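PDB 2W4S: ankyrin-repeat protein from Cryptosporidium parvum, which probably binds RNA through a helical domain related to that of PHAX, the transport factor for small nuclear and small nucleolar RNAs. Local coordinates for residues C[9-14]-C[24-29]; C[47-52]-C[66-71]. All blocks are in the same frame, centred on the assembly; numbering follows the deposited sequence.

Contact 1 (C[9-14]-C[24-29])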
ATOM      1  N   ILE C   9       8.943   5.385  -3.410  1.00 35.49           N
ATOM      2  CA  ILE C   9       7.830   4.532  -3.758  1.00 33.30           C
ATOM      3  C   ILE C   9       6.992   4.206  -2.537  1.00 32.23           C
ATOM      4  O   ILE C   9       5.763   4.300  -2.578  1.00 32.35           O
ATOM      5  CB  ILE C   9       8.341   3.285  -4.493  1.00 33.25           C
ATOM      6  CG1 ILE C   9       8.937   3.725  -5.835  1.00 31.96           C
ATOM      7  CG2 ILE C   9       7.227   2.296  -4.718  1.00 32.48           C
ATOM      8  CD1 ILE C   9      10.076   2.904  -6.296  1.00 30.40           C
ATOM      9  N   VAL C  10       7.651   3.854  -1.440  1.00 30.78           N
ATOM     10  CA  VAL C  10       6.935   3.608  -0.197  1.00 29.31           C
ATOM     11  C   VAL C  10       6.198   4.893   0.209  1.00 28.72           C
ATOM     12  O   VAL C  10       5.004   4.858   0.520  1.00 28.29           O
ATOM     13  CB  VAL C  10       7.886   3.063   0.888  1.00 29.26           C
ATOM     14  CG1 VAL C  10       7.177   2.882   2.217  1.00 27.35           C
ATOM     15  CG2 VAL C  10       8.456   1.728   0.427  1.00 29.24           C
ATOM     16  N   LEU C  11       6.907   6.017   0.127  1.00 27.89           N
ATOM     17  CA  LEU C  11       6.361   7.337   0.386  1.00 28.07           C
ATOM     18  C   LEU C  11       5.050   7.592  -0.302  1.00 28.09           C
ATOM     19  O   LEU C  11       4.055   7.889   0.379  1.00 28.63           O
ATOM     20  CB  LEU C  11       7.358   8.431  -0.019  1.00 28.26           C
ATOM     21  CG  LEU C  11       6.954   9.902   0.145  1.00 28.70           C
ATOM     22  CD1 LEU C  11       6.504  10.183   1.554  1.00 29.24           C
ATOM     23  CD2 LEU C  11       8.123  10.791  -0.213  1.00 29.25           C
ATOM     24  N   ASN C  12       5.060   7.489  -1.638  1.00 27.51           N
ATOM     25  CA  ASN C  12       3.876   7.695  -2.469  1.00 27.49           C
ATOM     26  C   ASN C  12       2.793   6.666  -2.240  1.00 27.99           C
ATOM     27  O   ASN C  12       1.625   7.022  -2.175  1.00 29.15           O
ATOM     28  CB  ASN C  12       4.224   7.737  -3.969  1.00 26.58           C
ATOM     29  CG  ASN C  12       5.088   8.917  -4.329  1.00 25.32           C
ATOM     30  OD1 ASN C  12       5.273   9.830  -3.529  1.00 26.38           O
ATOM     31  ND2 ASN C  12       5.640   8.901  -5.525  1.00 22.54           N
ATOM     32  N   THR C  13       3.158   5.392  -2.144  1.00 28.08           N
ATOM     33  CA  THR C  13       2.170   4.383  -1.808  1.00 28.53           C
ATOM     34  C   THR C  13       1.421   4.751  -0.522  1.00 28.90           C
ATOM     35  O   THR C  13       0.183   4.736  -0.504  1.00 28.53           O
ATOM     36  CB  THR C  13       2.819   3.027  -1.638  1.00 28.79           C
ATOM     37  OG1 THR C  13       3.347   2.611  -2.899  1.00 30.33           O
ATOM     38  CG2 THR C  13       1.810   1.981  -1.121  1.00 27.67           C
ATOM     39  N   ILE C  14       2.159   5.062   0.547  1.00 28.73           N
ATOM     40  CA  ILE C  14       1.526   5.374   1.823  1.00 29.87           C
ATOM     41  C   ILE C  14       0.714   6.672   1.672  1.00 30.76           C
ATOM     42  O   ILE C  14      -0.436   6.761   2.127  1.00 30.11           O
ATOM     43  CB  ILE C  14       2.580   5.502   2.969  1.00 30.54           C
ATOM     44  CG1 ILE C  14       3.390   4.188   3.093  1.00 30.87           C
ATOM     45  CG2 ILE C  14       1.932   5.893   4.272  1.00 27.94           C
ATOM     46  CD1 ILE C  14       4.385   4.168   4.210  1.00 29.85           C
ATOM     47  N   GLU C  24       5.481  15.567   3.354  1.00 47.14           N
ATOM     48  CA  GLU C  24       6.505  15.747   4.397  1.00 46.45           C
ATOM     49  C   GLU C  24       6.231  15.013   5.702  1.00 45.22           C
ATOM     50  O   GLU C  24       7.151  14.408   6.255  1.00 44.74           O
ATOM     51  CB  GLU C  24       6.922  17.204   4.609  1.00 46.69           C
ATOM     52  CG  GLU C  24       8.368  17.472   4.108  1.00 49.52           C
ATOM     53  CD  GLU C  24       9.488  17.006   5.097  1.00 53.36           C
ATOM     54  OE1 GLU C  24      10.234  16.039   4.794  1.00 53.20           O
ATOM     55  OE2 GLU C  24       9.647  17.628   6.178  1.00 55.41           O
ATOM     56  N   PHE C  25       4.986  14.994   6.171  1.00 44.07           N
ATOM     57  CA  PHE C  25       4.692  14.208   7.375  1.00 43.12           C
ATOM     58  C   PHE C  25       5.004  12.718   7.193  1.00 42.17           C
ATOM     59  O   PHE C  25       5.541  12.074   8.092  1.00 42.97           O
ATOM     60  CB  PHE C  25       3.258  14.431   7.908  1.00 43.19           C
ATOM     61  CG  PHE C  25       2.814  13.369   8.889  1.00 43.85           C
ATOM     62  CD1 PHE C  25       3.239  13.378  10.214  1.00 45.47           C
ATOM     63  CD2 PHE C  25       1.972  12.345   8.475  1.00 44.14           C
ATOM     64  CE1 PHE C  25       2.817  12.371  11.096  1.00 45.14           C
ATOM     65  CE2 PHE C  25       1.558  11.356   9.344  1.00 44.16           C
ATOM     66  CZ  PHE C  25       1.980  11.363  10.648  1.00 44.53           C
ATOM     67  N   ILE C  26       4.691  12.165   6.035  1.00 40.68           N
ATOM     68  CA  ILE C  26       5.026  10.769   5.802  1.00 39.38           C
ATOM     69  C   ILE C  26       6.529  10.606   5.518  1.00 38.67           C
ATOM     70  O   ILE C  26       7.142   9.647   5.981  1.00 38.66           O
ATOM     71  CB  ILE C  26       4.105  10.143   4.707  1.00 39.36           C
ATOM     72  CG1 ILE C  26       2.645  10.201   5.165  1.00 39.09           C
ATOM     73  CG2 ILE C  26       4.528   8.732   4.348  1.00 38.19           C
ATOM     74  CD1 ILE C  26       2.284   9.261   6.311  1.00 40.15           C
ATOM     75  N   ALA C  27       7.124  11.544   4.779  1.00 37.67           N
ATOM     76  CA  ALA C  27       8.595  11.592   4.636  1.00 37.37           C
ATOM     77  C   ALA C  27       9.342  11.534   5.994  1.00 37.42           C
ATOM     78  O   ALA C  27      10.338  10.826   6.142  1.00 37.62           O
ATOM     79  CB  ALA C  27       9.012  12.826   3.855  1.00 36.75           C
ATOM     80  N   ARG C  28       8.851  12.270   6.985  1.00 36.94           N
ATOM     81  CA  ARG C  28       9.470  12.241   8.305  1.00 36.84           C
ATOM     82  C   ARG C  28       9.315  10.880   9.005  1.00 36.73           C
ATOM     83  O   ARG C  28      10.246  10.420   9.658  1.00 36.98           O
ATOM     84  CB  ARG C  28       9.041  13.452   9.155  1.00 36.54           C
ATOM     85  CG  ARG C  28       9.585  14.795   8.567  1.00 36.31           C
ATOM     86  CD  ARG C  28       9.250  16.058   9.364  1.00 37.19           C
ATOM     87  NE  ARG C  28       7.834  16.160   9.711  1.00 41.02           N
ATOM     88  CZ  ARG C  28       6.919  16.888   9.065  1.00 42.51           C
ATOM     89  NH1 ARG C  28       7.239  17.612   8.005  1.00 42.93           N
ATOM     90  NH2 ARG C  28       5.653  16.879   9.480  1.00 44.07           N
ATOM     91  N   VAL C  29       8.186  10.201   8.825  1.00 36.63           N
ATOM     92  CA  VAL C  29       8.042   8.842   9.385  1.00 36.29           C
ATOM     93  C   VAL C  29       9.039   7.857   8.769  1.00 36.28           C
ATOM     94  O   VAL C  29       9.709   7.110   9.491  1.00 36.42           O
ATOM     95  CB  VAL C  29       6.619   8.289   9.216  1.00 36.41           C
ATOM     96  CG1 VAL C  29       6.529   6.847   9.740  1.00 36.17           C
ATOM     97  CG2 VAL C  29       5.606   9.183   9.922  1.00 35.38           C
TER
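L11 and I14, on one side of helix 6-18, meet I26 and A27 at the start of helix 24-50 where the two helices run roughly antiparallel; the axes of the segments 9-14 and 24-29 make an angle of 131° and come within 9.7 Å. The backbones are nearest at L11 and A27, whose CA atoms lie 6.4 Å apart, and the L11 side chain reaches over the first turn of the other helix. With its CG trans to the backbone N (chi1 179°), L11 brings a single methyl, CD1, into play: it lies 3.7 Å from CG2 of I26 and 3.6 Å from the backbone N of A27, with the A27 CB a little farther off. I26 points at the facing helix and stands between the two residues there. Its CG2 touches L11 on one hand and, at 3.8 Å, CG2 of I14 on the other, while its CD1 also reaches the I14 methyl. The side chains thus meet almost entirely through methyl groups. The contact belongs to the helical hairpin that opens the RNA-binding domain. Farther along helix 6-18, V15 and L18 also touch I26. V10 and I14 reach onward to S35, S38 and L39 of helix 24-50, and V10 also packs on L39 of the second subunit.

Contact 2 (C[47-52]-C[66-71])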
ATOM      1  N   LYS C  47      -5.560  -3.077   8.014  1.00 34.62           N
ATOM      2  CA  LYS C  47      -6.205  -4.236   8.703  1.00 35.36           C
ATOM      3  C   LYS C  47      -7.291  -3.788   9.651  1.00 35.64           C
ATOM      4  O   LYS C  47      -8.399  -4.370   9.673  1.00 36.44           O
ATOM      5  CB  LYS C  47      -5.205  -5.085   9.479  1.00 35.44           C
ATOM      6  CG  LYS C  47      -4.281  -5.848   8.589  1.00 35.90           C
ATOM      7  CD  LYS C  47      -3.445  -6.834   9.342  1.00 39.54           C
ATOM      8  CE  LYS C  47      -2.563  -7.557   8.328  1.00 41.80           C
ATOM      9  NZ  LYS C  47      -1.953  -8.793   8.876  1.00 43.00           N
ATOM     10  N   VAL C  48      -6.972  -2.737  10.399  1.00 35.34           N
ATOM     11  CA  VAL C  48      -7.928  -2.049  11.252  1.00 35.41           C
ATOM     12  C   VAL C  48      -9.115  -1.533  10.445  1.00 35.63           C
ATOM     13  O   VAL C  48     -10.265  -1.685  10.871  1.00 36.02           O
ATOM     14  CB  VAL C  48      -7.268  -0.863  12.058  1.00 35.37           C
ATOM     15  CG1 VAL C  48      -8.323  -0.110  12.830  1.00 34.39           C
ATOM     16  CG2 VAL C  48      -6.217  -1.372  13.014  1.00 34.78           C
ATOM     17  N   GLU C  49      -8.852  -0.912   9.293  1.00 35.81           N
ATOM     18  CA  GLU C  49      -9.944  -0.469   8.446  1.00 35.84           C
ATOM     19  C   GLU C  49     -10.770  -1.671   7.974  1.00 35.64           C
ATOM     20  O   GLU C  49     -11.999  -1.605   8.005  1.00 35.50           O
ATOM     21  CB  GLU C  49      -9.459   0.407   7.297  1.00 35.97           C
ATOM     22  CG  GLU C  49      -8.940   1.784   7.770  1.00 37.65           C
ATOM     23  CD  GLU C  49     -10.057   2.694   8.294  1.00 40.13           C
ATOM     24  OE1 GLU C  49     -10.813   3.276   7.475  1.00 42.08           O
ATOM     25  OE2 GLU C  49     -10.185   2.829   9.530  1.00 40.71           O
ATOM     26  N   ASN C  50     -10.117  -2.777   7.607  1.00 35.72           N
ATOM     27  CA  ASN C  50     -10.853  -3.982   7.190  1.00 36.62           C
ATOM     28  C   ASN C  50     -11.714  -4.567   8.316  1.00 36.45           C
ATOM     29  O   ASN C  50     -12.769  -5.132   8.062  1.00 35.95           O
ATOM     30  CB  ASN C  50      -9.919  -5.045   6.595  1.00 36.95           C
ATOM     31  CG  ASN C  50      -9.231  -4.582   5.315  1.00 38.62           C
ATOM     32  OD1 ASN C  50      -9.700  -3.669   4.631  1.00 41.03           O
ATOM     33  ND2 ASN C  50      -8.116  -5.220   4.980  1.00 39.66           N
ATOM     34  N   SER C  51     -11.274  -4.391   9.559  1.00 36.50           N
ATOM     35  CA  SER C  51     -12.051  -4.820  10.721  1.00 36.85           C
ATOM     36  C   SER C  51     -13.164  -3.872  11.110  1.00 36.85           C
ATOM     37  O   SER C  51     -13.711  -3.997  12.195  1.00 37.54           O
ATOM     38  CB  SER C  51     -11.145  -4.974  11.940  1.00 36.83           C
ATOM     39  OG  SER C  51     -10.303  -6.082  11.774  1.00 38.31           O
ATOM     40  N   GLY C  52     -13.482  -2.900  10.271  1.00 36.93           N
ATOM     41  CA  GLY C  52     -14.521  -1.937  10.620  1.00 36.78           C
ATOM     42  C   GLY C  52     -14.045  -0.667  11.323  1.00 36.64           C
ATOM     43  O   GLY C  52     -14.838   0.022  11.912  1.00 37.37           O
ATOM     44  N   GLY C  66      -6.152   7.972   7.733  1.00 34.35           N
ATOM     45  CA  GLY C  66      -5.096   8.863   8.215  1.00 34.33           C
ATOM     46  C   GLY C  66      -5.046   8.921   9.749  1.00 34.26           C
ATOM     47  O   GLY C  66      -3.968   8.841  10.352  1.00 34.23           O
ATOM     48  N   GLY C  67      -6.209   9.044  10.381  1.00 33.44           N
ATOM     49  CA  GLY C  67      -6.273   9.086  11.830  1.00 33.12           C
ATOM     50  C   GLY C  67      -5.841   7.785  12.480  1.00 33.29           C
ATOM     51  O   GLY C  67      -5.192   7.804  13.542  1.00 33.21           O
ATOM     52  N   VAL C  68      -6.191   6.656  11.847  1.00 32.86           N
ATOM     53  CA  VAL C  68      -5.814   5.334  12.356  1.00 32.28           C
ATOM     54  C   VAL C  68      -4.284   5.210  12.390  1.00 33.02           C
ATOM     55  O   VAL C  68      -3.701   4.835  13.412  1.00 33.34           O
ATOM     56  CB  VAL C  68      -6.449   4.170  11.539  1.00 32.10           C
ATOM     57  CG1 VAL C  68      -5.818   2.824  11.928  1.00 30.65           C
ATOM     58  CG2 VAL C  68      -7.980   4.108  11.745  1.00 30.09           C
ATOM     59  N   PHE C  69      -3.650   5.554  11.273  1.00 33.85           N
ATOM     60  CA  PHE C  69      -2.192   5.529  11.107  1.00 33.86           C
ATOM     61  C   PHE C  69      -1.501   6.398  12.171  1.00 34.36           C
ATOM     62  O   PHE C  69      -0.461   6.014  12.710  1.00 34.93           O
ATOM     63  CB  PHE C  69      -1.876   5.997   9.675  1.00 33.86           C
ATOM     64  CG  PHE C  69      -0.420   5.931   9.288  1.00 33.19           C
ATOM     65  CD1 PHE C  69       0.104   4.781   8.693  1.00 31.45           C
ATOM     66  CD2 PHE C  69       0.418   7.036   9.472  1.00 31.39           C
ATOM     67  CE1 PHE C  69       1.443   4.728   8.303  1.00 31.59           C
ATOM     68  CE2 PHE C  69       1.772   6.990   9.096  1.00 31.18           C
ATOM     69  CZ  PHE C  69       2.283   5.832   8.501  1.00 31.80           C
ATOM     70  N   CYS C  70      -2.091   7.540  12.511  1.00 34.25           N
ATOM     71  CA  CYS C  70      -1.527   8.394  13.565  1.00 34.92           C
ATOM     72  C   CYS C  70      -1.657   7.812  14.974  1.00 34.26           C
ATOM     73  O   CYS C  70      -0.764   7.959  15.798  1.00 33.87           O
ATOM     74  CB  CYS C  70      -2.124   9.806  13.532  1.00 34.86           C
ATOM     75  SG  CYS C  70      -1.689  10.681  12.028  1.00 39.16           S
ATOM     76  N   TYR C  71      -2.788   7.183  15.248  1.00 33.41           N
ATOM     77  CA  TYR C  71      -2.988   6.439  16.491  1.00 32.69           C
ATOM     78  C   TYR C  71      -1.989   5.272  16.594  1.00 32.41           C
ATOM     79  O   TYR C  71      -1.446   5.009  17.639  1.00 32.97           O
ATOM     80  CB  TYR C  71      -4.445   5.924  16.535  1.00 32.52           C
ATOM     81  CG  TYR C  71      -4.630   4.708  17.390  1.00 31.22           C
ATOM     82  CD1 TYR C  71      -4.696   4.826  18.762  1.00 30.29           C
ATOM     83  CD2 TYR C  71      -4.703   3.444  16.831  1.00 29.70           C
ATOM     84  CE1 TYR C  71      -4.826   3.723  19.578  1.00 30.66           C
ATOM     85  CE2 TYR C  71      -4.850   2.334  17.632  1.00 31.64           C
ATOM     86  CZ  TYR C  71      -4.907   2.487  19.016  1.00 31.61           C
ATOM     87  OH  TYR C  71      -5.047   1.408  19.859  1.00 31.99           O
TER
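V48, in the last turn of helix 24-50, faces V68 in the first turns of helix 65-78, with their CA atoms 7.8 Å apart, the shortest such separation between 47-52 and 66-71. Both valines direct their side chains at the opposite helix and use the same branch. In each, CG1 is trans to the backbone N (chi1 175° in V48 and 169° in V68), and these two methyls meet at 4.0 Å, with CB of V48 equally near CG1 of V68. The second methyl of V68, CG2, serves a different neighbour: OE2 of E49 lies 3.4 Å from it. E49 sets out past the other helix instead of at it, and a bend at chi2 (-69°) carries its carboxylate round to the valine. This is a van der Waals touch on the carboxylate; the ionic partner of E49 is R62, which forms a salt bridge with OE1. V68 thus makes contact through both methyls, one against an aliphatic group and the other beside a charged one. Just beyond V48 the helix stops in a Schellman motif. G52, with positive phi, is its C-prime residue, and its N donates to O of E49 at 3.0 Å, turning the chain out of the helix. Within the RNA-binding domain the contact joins the C-terminal end of helix 24-50 to helix 65-78, across the loop between them. A45, about one turn before V48, packs on V68 as well, and L54 of that loop touches both V48 and Y71. Farther round helix 65-78, F69 lies against L41 of helix 24-50.

From the N terminus, helix 6-18 is followed by a short connection, partly unmodelled, and contact 1 closes this turn by setting 9-14 against the start of helix 24-50. The chain then runs the length of that helix, and contact 2 closes the next loop, between its C-terminal end and helix 65-78. The two closures follow one another in series, neither enclosing nor crossing the other, with centres about 17 Å apart on opposite sides of the chain's centre. Helix 24-50 is common to both. F69 bridges them: its CE2 lies 3.6 Å from CD1 of I26, and its CE1 4.2 Å from CG2 of I14. Three helices thereby share one core, and both contacts also border the second subunit.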